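Local coordinates for protein fructose-bisphosphate aldolase class I (Thermoproteus tenax, PDB 1W8S) that belongs to the DeoC/LacD family of class I aldolases, enzymes built on a TIM barrel, and holds 1,6-di-O-phosphono-beta-D-fructofuranose in a pocket, at residues 43-46 against 47-51; 58-62 against 63-67; 119-122 against 123-127; 187-190 against 191-194; 211-214 against 215-219. The protein carries 2 engineered substitutions. All coordinates share one frame; numbering follows the deposited sequence.

Contact 1: 43-46 against 47-51; sequences PEYI and LRLAR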
# COMPACT_ATOMS: atom_id res chain seq x y z
N PRO E 43 3.36 25.06 -25.57
CA PRO E 43 3.17 23.79 -26.26
C PRO E 43 2.73 23.95 -27.72
O PRO E 43 3.06 23.09 -28.54
CB PRO E 43 2.12 23.06 -25.40
CG PRO E 43 2.19 23.67 -24.10
CD PRO E 43 2.44 25.17 -24.41
N GLU E 44 2.04 25.04 -28.06
CA GLU E 44 1.68 25.30 -29.46
C GLU E 44 2.92 25.44 -30.33
O GLU E 44 2.95 24.96 -31.45
CB GLU E 44 0.78 26.54 -29.60
CG GLU E 44 -0.54 26.44 -28.85
CD GLU E 44 -1.50 27.63 -29.10
OE1 GLU E 44 -2.65 27.55 -28.63
OE2 GLU E 44 -1.10 28.64 -29.72
N TYR E 45 3.95 26.11 -29.82
CA TYR E 45 5.22 26.26 -30.52
C TYR E 45 5.87 24.90 -30.73
O TYR E 45 6.39 24.61 -31.79
CB TYR E 45 6.14 27.17 -29.70
CG TYR E 45 7.58 27.16 -30.11
CD1 TYR E 45 8.03 27.96 -31.18
CD2 TYR E 45 8.49 26.38 -29.45
CE1 TYR E 45 9.36 27.96 -31.53
CE2 TYR E 45 9.81 26.36 -29.80
CZ TYR E 45 10.25 27.14 -30.84
OH TYR E 45 11.59 27.10 -31.15
N ILE E 46 5.84 24.06 -29.70
CA ILE E 46 6.39 22.70 -29.79
C ILE E 46 5.71 21.84 -30.89
O ILE E 46 6.38 21.10 -31.62
CB ILE E 46 6.28 22.00 -28.44
CG1 ILE E 46 7.11 22.74 -27.38
CG2 ILE E 46 6.72 20.54 -28.53
CD1 ILE E 46 8.60 22.79 -27.65
N LEU E 47 4.39 21.94 -30.99
CA LEU E 47 3.66 21.23 -32.05
C LEU E 47 4.02 21.74 -33.45
O LEU E 47 4.19 20.95 -34.38
CB LEU E 47 2.15 21.35 -31.84
CG LEU E 47 1.59 20.49 -30.72
CD1 LEU E 47 0.21 20.95 -30.37
CD2 LEU E 47 1.54 19.01 -31.11
N ARG E 48 4.13 23.06 -33.60
CA ARG E 48 4.46 23.65 -34.89
C ARG E 48 5.86 23.24 -35.31
O ARG E 48 6.12 22.95 -36.47
CB ARG E 48 4.40 25.18 -34.82
CG ARG E 48 2.99 25.79 -34.88
CD ARG E 48 2.98 27.27 -35.29
NE ARG E 48 3.92 28.07 -34.48
CZ ARG E 48 3.66 28.58 -33.28
NH1 ARG E 48 2.47 28.42 -32.70
NH2 ARG E 48 4.60 29.26 -32.64
N LEU E 49 6.76 23.23 -34.34
CA LEU E 49 8.13 22.78 -34.53
C LEU E 49 8.22 21.32 -35.00
O LEU E 49 8.90 21.03 -35.97
CB LEU E 49 8.88 22.98 -33.22
CG LEU E 49 10.39 22.78 -33.21
CD1 LEU E 49 11.09 23.72 -34.23
CD2 LEU E 49 10.93 23.02 -31.80
N ALA E 50 7.52 20.41 -34.33
CA ALA E 50 7.51 19.00 -34.74
C ALA E 50 6.95 18.81 -36.14
O ALA E 50 7.48 18.05 -36.91
CB ALA E 50 6.73 18.12 -33.73
N ARG E 51 5.87 19.51 -36.45
CA ARG E 51 5.29 19.54 -37.79
C ARG E 51 6.28 20.08 -38.83
O ARG E 51 6.67 19.39 -39.79
CB ARG E 51 4.06 20.46 -37.78
CG ARG E 51 2.70 19.78 -37.95
CD ARG E 51 1.47 20.77 -38.07
NE ARG E 51 1.76 22.21 -37.90
CZ ARG E 51 2.33 23.01 -38.82
NH1 ARG E 51 2.72 22.52 -40.00
NH2 ARG E 51 2.53 24.31 -38.58
O HOH W 1 1.42 30.09 -29.93
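Tyr45 with Arg48 and Leu49, and Glu44 with Arg48, form a local contact between residues three and four apart in the first turns of helix 43-53, on the outside of the TIM barrel. The backbone ladder runs through it unbroken: the N-H groups of Leu47, Arg48, Leu49 and Ala50 bond to the carbonyl oxygens of Pro43, Glu44, Tyr45 and Ile46, with Leu49 N 2.9 Å from Tyr45 O. Pro43 fits the first turn, where its missing N-H breaks no rung of the ladder.

Arg48 bends at its third torsion (chi3 -51°), folding the guanidinium back toward the helix start and laying one of its faces over the backbone, with NH2 3.7 Å from Tyr45 CA. The same NH2 comes to the edge of the Tyr45 ring, in its plane and 3.9 Å from CD1; ring and guanidinium stand 73° apart, so this is no stacked cation-pi pair. Glu44 OE2 and Arg48 NH1 are 4.7 Å apart, too far for a direct ion pair. A water spans them, giving a hydrogen bond of 2.9 Å to Glu44 OE2 and accepting a weak one of 3.4 Å from Arg48 NH1.

Tyr45 and Leu49 lie side by side and point the same way, CE2 reaching Leu49 CD2 at 4.1 Å, while the Tyr45 hydroxyl bonds to Asn37. Aliphatic residues suit the buried sides of the helix: Leu47 and Ala50 rest on strand 57-60, while Leu49 meets helix 240-253 and Pro43 helix 62-68.

Contact 2: 58-62 against 63-67; sequences VVFQR and GIAEK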
# COMPACT_ATOMS: atom_id res chain seq x y z
N VAL E 58 5.38 13.57 -30.84
CA VAL E 58 5.67 14.35 -29.65
C VAL E 58 5.35 13.50 -28.42
O VAL E 58 4.48 12.63 -28.48
CB VAL E 58 4.84 15.65 -29.63
CG1 VAL E 58 5.28 16.60 -30.70
CG2 VAL E 58 3.33 15.35 -29.79
N VAL E 59 6.04 13.75 -27.31
CA VAL E 59 5.75 13.11 -26.03
C VAL E 59 5.21 14.21 -25.10
O VAL E 59 5.91 15.19 -24.83
CB VAL E 59 7.02 12.52 -25.41
CG1 VAL E 59 6.73 11.84 -24.09
CG2 VAL E 59 7.69 11.54 -26.36
N PHE E 60 3.96 14.07 -24.65
CA PHE E 60 3.32 15.03 -23.73
C PHE E 60 2.83 14.28 -22.47
O PHE E 60 2.42 13.13 -22.57
CB PHE E 60 2.06 15.65 -24.34
CG PHE E 60 2.27 16.68 -25.45
CD1 PHE E 60 3.51 17.23 -25.74
CD2 PHE E 60 1.16 17.14 -26.15
CE1 PHE E 60 3.64 18.16 -26.74
CE2 PHE E 60 1.27 18.08 -27.14
CZ PHE E 60 2.52 18.60 -27.45
N GLN E 61 2.83 14.97 -21.34
CA GLN E 61 2.04 14.56 -20.16
C GLN E 61 0.57 14.86 -20.43
O GLN E 61 0.23 15.65 -21.32
CB GLN E 61 2.47 15.30 -18.90
CG GLN E 61 3.93 15.23 -18.54
CD GLN E 61 4.31 13.96 -17.84
OE1 GLN E 61 3.45 13.25 -17.27
NE2 GLN E 61 5.60 13.67 -17.84
N ARG E 62 -0.30 14.25 -19.65
CA ARG E 62 -1.73 14.33 -19.86
C ARG E 62 -2.31 15.73 -19.89
O ARG E 62 -3.21 15.98 -20.64
CB ARG E 62 -2.48 13.54 -18.79
CG ARG E 62 -2.38 14.12 -17.36
CD ARG E 62 -3.37 13.50 -16.35
NE ARG E 62 -4.74 13.51 -16.89
CZ ARG E 62 -5.65 12.59 -16.59
NH1 ARG E 62 -5.39 11.63 -15.71
NH2 ARG E 62 -6.85 12.64 -17.15
N GLY E 63 -1.76 16.65 -19.12
CA GLY E 63 -2.34 17.99 -19.02
C GLY E 63 -2.07 18.80 -20.29
O GLY E 63 -2.93 19.54 -20.76
N ILE E 64 -0.85 18.68 -20.80
CA ILE E 64 -0.49 19.29 -22.06
C ILE E 64 -1.24 18.65 -23.22
O ILE E 64 -1.70 19.34 -24.11
CB ILE E 64 1.05 19.18 -22.32
CG1 ILE E 64 1.86 19.82 -21.19
CG2 ILE E 64 1.43 19.76 -23.68
CD1 ILE E 64 1.68 21.25 -21.00
N ALA E 65 -1.34 17.33 -23.24
CA ALA E 65 -2.17 16.68 -24.27
C ALA E 65 -3.63 17.19 -24.22
O ALA E 65 -4.22 17.49 -25.25
CB ALA E 65 -2.13 15.20 -24.13
N GLU E 66 -4.23 17.27 -23.02
CA GLU E 66 -5.65 17.64 -22.93
C GLU E 66 -5.86 19.04 -23.42
O GLU E 66 -6.81 19.31 -24.13
CB GLU E 66 -6.15 17.55 -21.47
CG GLU E 66 -7.63 17.85 -21.27
CD GLU E 66 -8.03 17.73 -19.81
OE1 GLU E 66 -7.70 18.61 -19.03
OE2 GLU E 66 -8.67 16.73 -19.46
N LYS E 67 -4.98 19.95 -22.99
CA LYS E 67 -5.19 21.39 -23.24
C LYS E 67 -4.72 21.85 -24.62
O LYS E 67 -5.22 22.85 -25.15
CB LYS E 67 -4.47 22.19 -22.13
CG LYS E 67 -5.37 22.73 -21.05
CD LYS E 67 -5.99 21.65 -20.27
CE LYS E 67 -6.77 22.16 -19.04
NZ LYS E 67 -6.87 20.97 -18.09
O HOH W 2 -7.88 14.29 -19.35
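Phe60 carries this contact by turning its ring toward Ile64 and Ala65, just where strand 57-60 gives way to helix 62-68. Its CB begins against the new helix, 4.2 Å from Ala65 CB. With chi1 at -73°, CG lies beside the backbone N and one ring face turns to Ile64, whose CG2 is 3.7 Å from Phe60 CG. One step on, Phe60 CD2 makes the closest approach, 3.6 Å to Ile64 CG2; the remaining ring atoms, out to CZ, stay near the same methyl. CG2 therefore sits over the centre of the face, 12° off the ring normal, in a CH-pi contact, and Val58 CG2 lies toward the rim of the opposite face. A flat ring suits a place between two branched aliphatic residues.

This is the strand-to-helix junction of the beta-alpha-beta unit 57-60, 62-68, 75-81 in the TIM barrel. Gln61 occupies the N-cap position, and its O accepts Ala65 N at 3.0 Å in an almost straight bond of 175°; the Gln61 side chain is about 7 Å from bound 1,6-di-O-phosphono-beta-D-fructofuranose (FBP).

On the polar side a water accepts from Arg62 NH2 at 2.9 Å and donates to Glu66 OE2 at 2.6 Å. Arg62 also bonds to Asn95 O and makes a salt bridge with Glu100. Glu66 OE1 pairs with Lys67 NZ at 2.7 Å and with Lys131 of the second subunit.

Contact 3: 119-122 against 123-127; sequences FEWK and MFEEL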
# COMPACT_ATOMS: atom_id res chain seq x y z
N PHE E 119 12.70 1.90 -4.97
CA PHE E 119 11.31 1.75 -5.39
C PHE E 119 11.15 1.04 -6.73
O PHE E 119 10.10 1.16 -7.37
CB PHE E 119 10.68 3.13 -5.52
CG PHE E 119 10.16 3.70 -4.22
CD1 PHE E 119 10.63 4.93 -3.76
CD2 PHE E 119 9.14 3.06 -3.50
CE1 PHE E 119 10.12 5.51 -2.59
CE2 PHE E 119 8.61 3.63 -2.32
CZ PHE E 119 9.10 4.87 -1.86
N GLU E 120 12.18 0.30 -7.16
CA GLU E 120 12.15 -0.46 -8.40
C GLU E 120 10.82 -1.22 -8.51
O GLU E 120 10.13 -1.12 -9.53
CB GLU E 120 13.32 -1.48 -8.40
CG GLU E 120 13.29 -2.51 -9.46
CD GLU E 120 14.60 -3.32 -9.47
OE1 GLU E 120 15.63 -2.77 -9.94
OE2 GLU E 120 14.58 -4.48 -8.98
N TRP E 121 10.49 -1.92 -7.44
CA TRP E 121 9.29 -2.77 -7.28
C TRP E 121 7.99 -2.01 -7.54
O TRP E 121 7.04 -2.56 -8.14
CB TRP E 121 9.30 -3.43 -5.91
CG TRP E 121 9.20 -2.50 -4.72
CD1 TRP E 121 10.24 -2.00 -3.98
CD2 TRP E 121 8.01 -1.94 -4.15
NE1 TRP E 121 9.76 -1.19 -2.97
CE2 TRP E 121 8.40 -1.12 -3.06
CE3 TRP E 121 6.65 -2.07 -4.43
CZ2 TRP E 121 7.49 -0.42 -2.28
CZ3 TRP E 121 5.74 -1.37 -3.65
CH2 TRP E 121 6.16 -0.56 -2.59
N LYS E 122 7.93 -0.75 -7.10
CA LYS E 122 6.71 0.04 -7.26
C LYS E 122 6.41 0.33 -8.74
O LYS E 122 5.27 0.19 -9.19
CB LYS E 122 6.76 1.32 -6.40
CG LYS E 122 5.48 2.22 -6.49
CD LYS E 122 5.42 3.29 -5.34
CE LYS E 122 4.13 3.12 -4.48
NZ LYS E 122 2.89 3.26 -5.33
N MET E 123 7.45 0.67 -9.51
CA MET E 123 7.32 0.92 -10.92
C MET E 123 7.10 -0.36 -11.72
O MET E 123 6.26 -0.36 -12.58
CB MET E 123 8.48 1.76 -11.46
CG MET E 123 8.47 3.18 -10.89
SD MET E 123 10.06 4.01 -11.09
CE MET E 123 11.05 3.22 -9.84
N PHE E 124 7.77 -1.46 -11.38
CA PHE E 124 7.51 -2.73 -12.07
C PHE E 124 6.06 -3.19 -11.82
O PHE E 124 5.37 -3.62 -12.74
CB PHE E 124 8.48 -3.82 -11.60
CG PHE E 124 9.93 -3.61 -12.03
CD1 PHE E 124 10.34 -2.52 -12.81
CD2 PHE E 124 10.89 -4.53 -11.66
CE1 PHE E 124 11.68 -2.37 -13.17
CE2 PHE E 124 12.20 -4.40 -12.05
CZ PHE E 124 12.60 -3.30 -12.79
N GLU E 125 5.58 -3.06 -10.60
CA GLU E 125 4.19 -3.38 -10.29
C GLU E 125 3.15 -2.58 -11.13
O GLU E 125 2.20 -3.15 -11.71
CB GLU E 125 3.96 -3.20 -8.79
CG GLU E 125 2.54 -3.36 -8.34
CD GLU E 125 2.37 -3.27 -6.82
OE1 GLU E 125 3.38 -3.26 -6.06
OE2 GLU E 125 1.18 -3.24 -6.41
N GLU E 126 3.34 -1.27 -11.19
CA GLU E 126 2.46 -0.42 -11.97
C GLU E 126 2.59 -0.66 -13.46
O GLU E 126 1.59 -0.76 -14.20
CB GLU E 126 2.73 1.03 -11.65
CG GLU E 126 1.74 1.97 -12.30
CD GLU E 126 1.78 3.31 -11.62
OE1 GLU E 126 2.83 3.99 -11.77
OE2 GLU E 126 0.80 3.67 -10.92
N LEU E 127 3.83 -0.80 -13.93
CA LEU E 127 4.05 -1.10 -15.32
C LEU E 127 3.30 -2.35 -15.76
O LEU E 127 2.81 -2.42 -16.88
CB LEU E 127 5.54 -1.24 -15.60
CG LEU E 127 5.95 -1.45 -17.04
CD1 LEU E 127 5.35 -0.35 -17.91
CD2 LEU E 127 7.45 -1.46 -17.17
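Glu120 and Phe124 make the tight part of this contact, one helical turn apart at the start of helix 120-137, while Trp121 and Glu125 beside them meet much more loosely. Glu120 runs out fully extended, CG anti to the backbone N (chi1 168°), and its chain passes over one face of the phenyl ring. Glu120 CG is 3.4 Å from Phe124 CE2 and lies toward the rim, 26° off the ring normal, in a CH-pi contact. The carboxylate beyond is tilted only 10° from the ring plane. Glutamate suits the place because its methylene groups can cover an aromatic face while its acid end works elsewhere: OE1 takes Gly116 N and the hydroxyl of Thr83 of the third subunit. Met123 is close-fitting too, its flexible thioether turning CE to within 3.4 Å of Phe119 O.

The segments belong to the beta-alpha-beta unit 108-113, 120-137, 141-145 of the TIM barrel. Phe119 holds the N-cap position; its O accepts a weak bond from Met123 N at 3.4 Å, whereas Phe124 N reaches Glu120 O at 3.0 Å.

On the looser side, Glu125 OE1 lies in the plane of the Trp121 indole, at its edge and 3.8 Å from CE3. The ammonium of Lys122 turns away to another chain, where it makes a salt bridge with Glu125 of the second subunit. Trp121 likewise looks across an interface, meeting Phe119 of the third subunit edge-to-face.

Contact 4: 187-190 against 191-194; sequences FSWA and VKVA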
# COMPACT_ATOMS: atom_id res chain seq x y z
N PHE E 187 27.18 1.13 -27.53
CA PHE E 187 25.75 1.31 -27.74
C PHE E 187 25.14 0.22 -28.64
O PHE E 187 24.00 -0.16 -28.47
CB PHE E 187 25.45 2.68 -28.31
CG PHE E 187 24.02 3.10 -28.11
CD1 PHE E 187 23.52 3.27 -26.80
CD2 PHE E 187 23.18 3.32 -29.17
CE1 PHE E 187 22.22 3.69 -26.59
CE2 PHE E 187 21.88 3.73 -28.95
CZ PHE E 187 21.40 3.91 -27.66
N SER E 188 25.92 -0.30 -29.60
CA SER E 188 25.43 -1.41 -30.44
C SER E 188 25.17 -2.69 -29.62
O SER E 188 24.33 -3.49 -30.01
CB SER E 188 26.41 -1.71 -31.58
OG SER E 188 27.60 -2.18 -31.02
N TRP E 189 25.89 -2.90 -28.52
CA TRP E 189 25.62 -4.03 -27.62
C TRP E 189 24.24 -3.84 -26.93
O TRP E 189 23.47 -4.78 -26.78
CB TRP E 189 26.72 -4.18 -26.56
CG TRP E 189 26.47 -5.26 -25.51
CD1 TRP E 189 26.39 -5.09 -24.14
CD2 TRP E 189 26.30 -6.66 -25.74
NE1 TRP E 189 26.13 -6.30 -23.53
CE2 TRP E 189 26.09 -7.28 -24.48
CE3 TRP E 189 26.30 -7.47 -26.88
CZ2 TRP E 189 25.89 -8.65 -24.35
CZ3 TRP E 189 26.10 -8.84 -26.74
CH2 TRP E 189 25.90 -9.41 -25.49
N ALA E 190 23.94 -2.62 -26.50
CA ALA E 190 22.62 -2.31 -25.96
C ALA E 190 21.50 -2.57 -26.95
O ALA E 190 20.48 -3.19 -26.63
CB ALA E 190 22.59 -0.85 -25.51
N VAL E 191 21.69 -2.10 -28.18
CA VAL E 191 20.76 -2.34 -29.27
C VAL E 191 20.62 -3.83 -29.53
O VAL E 191 19.51 -4.31 -29.78
CB VAL E 191 21.23 -1.59 -30.54
CG1 VAL E 191 20.40 -1.97 -31.78
CG2 VAL E 191 21.21 -0.08 -30.30
N LYS E 192 21.73 -4.56 -29.49
CA LYS E 192 21.67 -5.99 -29.75
C LYS E 192 20.82 -6.71 -28.71
O LYS E 192 19.96 -7.53 -29.06
CB LYS E 192 23.05 -6.64 -29.83
CG LYS E 192 22.99 -8.16 -30.10
CD LYS E 192 24.38 -8.79 -30.19
CE LYS E 192 24.31 -10.33 -30.37
NZ LYS E 192 25.52 -10.80 -31.10
N VAL E 193 21.03 -6.39 -27.44
CA VAL E 193 20.36 -7.14 -26.38
C VAL E 193 18.87 -6.77 -26.28
O VAL E 193 18.09 -7.50 -25.67
CB VAL E 193 21.05 -6.96 -24.99
CG1 VAL E 193 22.47 -7.42 -25.04
CG2 VAL E 193 20.94 -5.52 -24.51
N ALA E 194 18.49 -5.62 -26.86
CA ALA E 194 17.11 -5.19 -26.97
C ALA E 194 16.36 -6.04 -28.02
O ALA E 194 15.13 -6.00 -28.09
CB ALA E 194 17.07 -3.74 -27.35
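Ser188 O accepts Lys192 N at 2.9 Å, the shortest backbone bond of this contact, although the N-H is bent to 146° and the donor stands tilted from the carbonyl plane. On either side of it along the helix, Val191 N bonds to Phe187 O and Val193 N to Trp189 O at 3.0 Å. The last rung, from Ala194 N to Ala190 O at 3.1 Å, is bent still further, to 139°.

The main side-chain meeting lies on these rungs. With chi1 at 175°, the indole of Trp189 is carried along the helix toward Val193. Val193 CG1 then sits over the centre of the six-membered ring, 3.7 Å from Trp189 CE2, in a CH-pi contact with the two side chains crossing at about a right angle. A branched residue serves well here: CG1 takes the ring while CG2 presses on the backbone, 3.2 Å from Ala190 O. The extended methylene chain of Lys192 also passes the indole, its CD 3.9 Å from Trp189 CZ3, leaving the ammonium to reach beyond the hydrophobic patch. Phe187, which packs on Ile178 and Val199 of the strands, meets Val191 CG2 with its CE2 at 4.1 Å.

Outward, Trp189 and Val193 pack on Met35 and Pro31 of the third subunit. Small Ala190 lets the helix come close to Ile178 of strand 175-179 and, to the flank, Val161 of helix 158-171. A helix packed this way, connecting parallel strands 175-179 and 199-202, is the helical part of the right-handed beta-alpha-beta crossover from which TIM barrels are built.

Contact 5: 211-214 against 215-219; sequences EDFL and KQVEG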
# COMPACT_ATOMS: atom_id res chain seq x y z
N GLU E 211 27.39 20.43 -33.42
CA GLU E 211 28.15 19.35 -34.01
C GLU E 211 28.35 18.19 -33.04
O GLU E 211 28.37 17.05 -33.46
CB GLU E 211 29.51 19.85 -34.55
CG GLU E 211 30.16 18.90 -35.56
CD GLU E 211 29.32 18.72 -36.82
OE1 GLU E 211 28.94 19.75 -37.44
OE2 GLU E 211 29.04 17.56 -37.18
N ASP E 212 28.50 18.47 -31.75
CA ASP E 212 28.69 17.44 -30.75
C ASP E 212 27.44 16.56 -30.76
O ASP E 212 27.54 15.35 -30.72
CB ASP E 212 28.84 17.99 -29.33
CG ASP E 212 30.16 18.70 -29.08
OD1 ASP E 212 31.17 18.43 -29.78
OD2 ASP E 212 30.27 19.56 -28.19
N PHE E 213 26.25 17.18 -30.78
CA PHE E 213 25.01 16.42 -30.83
C PHE E 213 24.82 15.58 -32.10
O PHE E 213 24.39 14.44 -32.03
CB PHE E 213 23.78 17.30 -30.63
CG PHE E 213 22.56 16.50 -30.35
CD1 PHE E 213 22.49 15.71 -29.21
CD2 PHE E 213 21.48 16.48 -31.23
CE1 PHE E 213 21.36 14.91 -28.94
CE2 PHE E 213 20.34 15.68 -30.95
CZ PHE E 213 20.30 14.91 -29.84
N LEU E 214 25.12 16.16 -33.25
CA LEU E 214 24.98 15.44 -34.51
C LEU E 214 25.90 14.22 -34.54
O LEU E 214 25.54 13.19 -35.09
CB LEU E 214 25.29 16.37 -35.70
CG LEU E 214 24.22 17.40 -36.06
CD1 LEU E 214 24.75 18.42 -37.07
CD2 LEU E 214 22.95 16.72 -36.60
N LYS E 215 27.08 14.35 -33.93
CA LYS E 215 28.06 13.26 -33.86
C LYS E 215 27.58 12.13 -32.95
O LYS E 215 27.83 10.96 -33.23
CB LYS E 215 29.42 13.79 -33.38
CG LYS E 215 30.21 14.55 -34.45
CD LYS E 215 31.73 14.48 -34.24
CE LYS E 215 32.34 13.29 -35.01
NZ LYS E 215 31.52 12.02 -34.81
N GLN E 216 26.89 12.47 -31.86
CA GLN E 216 26.28 11.46 -31.02
C GLN E 216 25.16 10.74 -31.78
O GLN E 216 25.08 9.52 -31.74
CB GLN E 216 25.69 12.07 -29.74
CG GLN E 216 26.74 12.58 -28.77
CD GLN E 216 26.15 13.36 -27.60
OE1 GLN E 216 25.01 13.82 -27.65
NE2 GLN E 216 26.93 13.52 -26.54
N VAL E 217 24.29 11.50 -32.44
CA VAL E 217 23.21 10.92 -33.23
C VAL E 217 23.77 10.00 -34.33
O VAL E 217 23.24 8.93 -34.58
CB VAL E 217 22.31 12.02 -33.84
CG1 VAL E 217 21.27 11.39 -34.78
CG2 VAL E 217 21.61 12.79 -32.74
N GLU E 218 24.87 10.41 -34.95
CA GLU E 218 25.52 9.59 -35.97
C GLU E 218 25.92 8.25 -35.38
O GLU E 218 25.67 7.19 -35.97
CB GLU E 218 26.75 10.32 -36.55
CG GLU E 218 27.20 9.83 -37.90
CD GLU E 218 28.19 10.77 -38.58
OE1 GLU E 218 28.86 10.33 -39.54
OE2 GLU E 218 28.31 11.96 -38.16
N GLY E 219 26.52 8.30 -34.18
CA GLY E 219 26.90 7.12 -33.43
C GLY E 219 25.71 6.23 -33.14
O GLY E 219 25.76 5.02 -33.30
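A chi1 of -166° turns the Phe213 ring away from its own N and along the helix toward Val217, and Val217 answers with a chi1 of 174° that sets CG2 beside its own N, against that ring. The methyl ends over one face but toward the rim, 3.6 Å from Phe213 CE2 and 24° off the ring normal, a CH-pi contact between residues four apart. The backbone bond from Val217 N to Phe213 O, at 3.0 Å, ties the same pair through the main chain.

The extended chain of Gln216 passes Asp212 O, which CG approaches to 3.5 Å, and crosses the phenyl group at about a right angle, bringing OE1 3.5 Å from Phe213 CD1.

Helix 210-222 is the connection between parallel strands 199-202 and 227-230 in a beta-alpha-beta unit of the TIM barrel, and Phe213 and Val217 belong to its inward side. Phenylalanine suits this depth: it packs on Met201 and Val230 of the two strands and on Phe243 of helix 240-253, and its side chain is about 6 Å from the bound FBP. Val217, shorter, meets Ile228.

Away from the barrel the residues are charged and long. Lys215 turns back along the preceding turn, its CG 3.3 Å from Glu211 O, yet its ammonium stays remote from the acid: NZ is 6.5 Å from Glu211 OE2. Leu214, partly exposed, also packs on Phe243, and on Leu247, of helix 240-253, while its O accepts Glu218 N at 2.9 Å.

From the N terminus the five contacts follow in series; none nests in or crosses another, and each is local to one continuous stretch, four along a helix and contact 2 at the junction of strand 57-60 with helix 62-68. Contacts 1 and 2 are the one pair that touch: Leu47 CD2 meets Phe60 CZ at 3.8 Å and Ala50 CB meets Val58 CG1 at 3.7 Å, so helix 43-53 lies against the strand that follows it. Contacts 3, 4 and 5 sit on later helices of the barrel, each joining successive parallel strands. Contacts 4 and 5 come within about 5 Å at their nearest atoms without touching. Contacts 3 and 4 both face the third subunit, while contact 1 lies across the chain's centre from both.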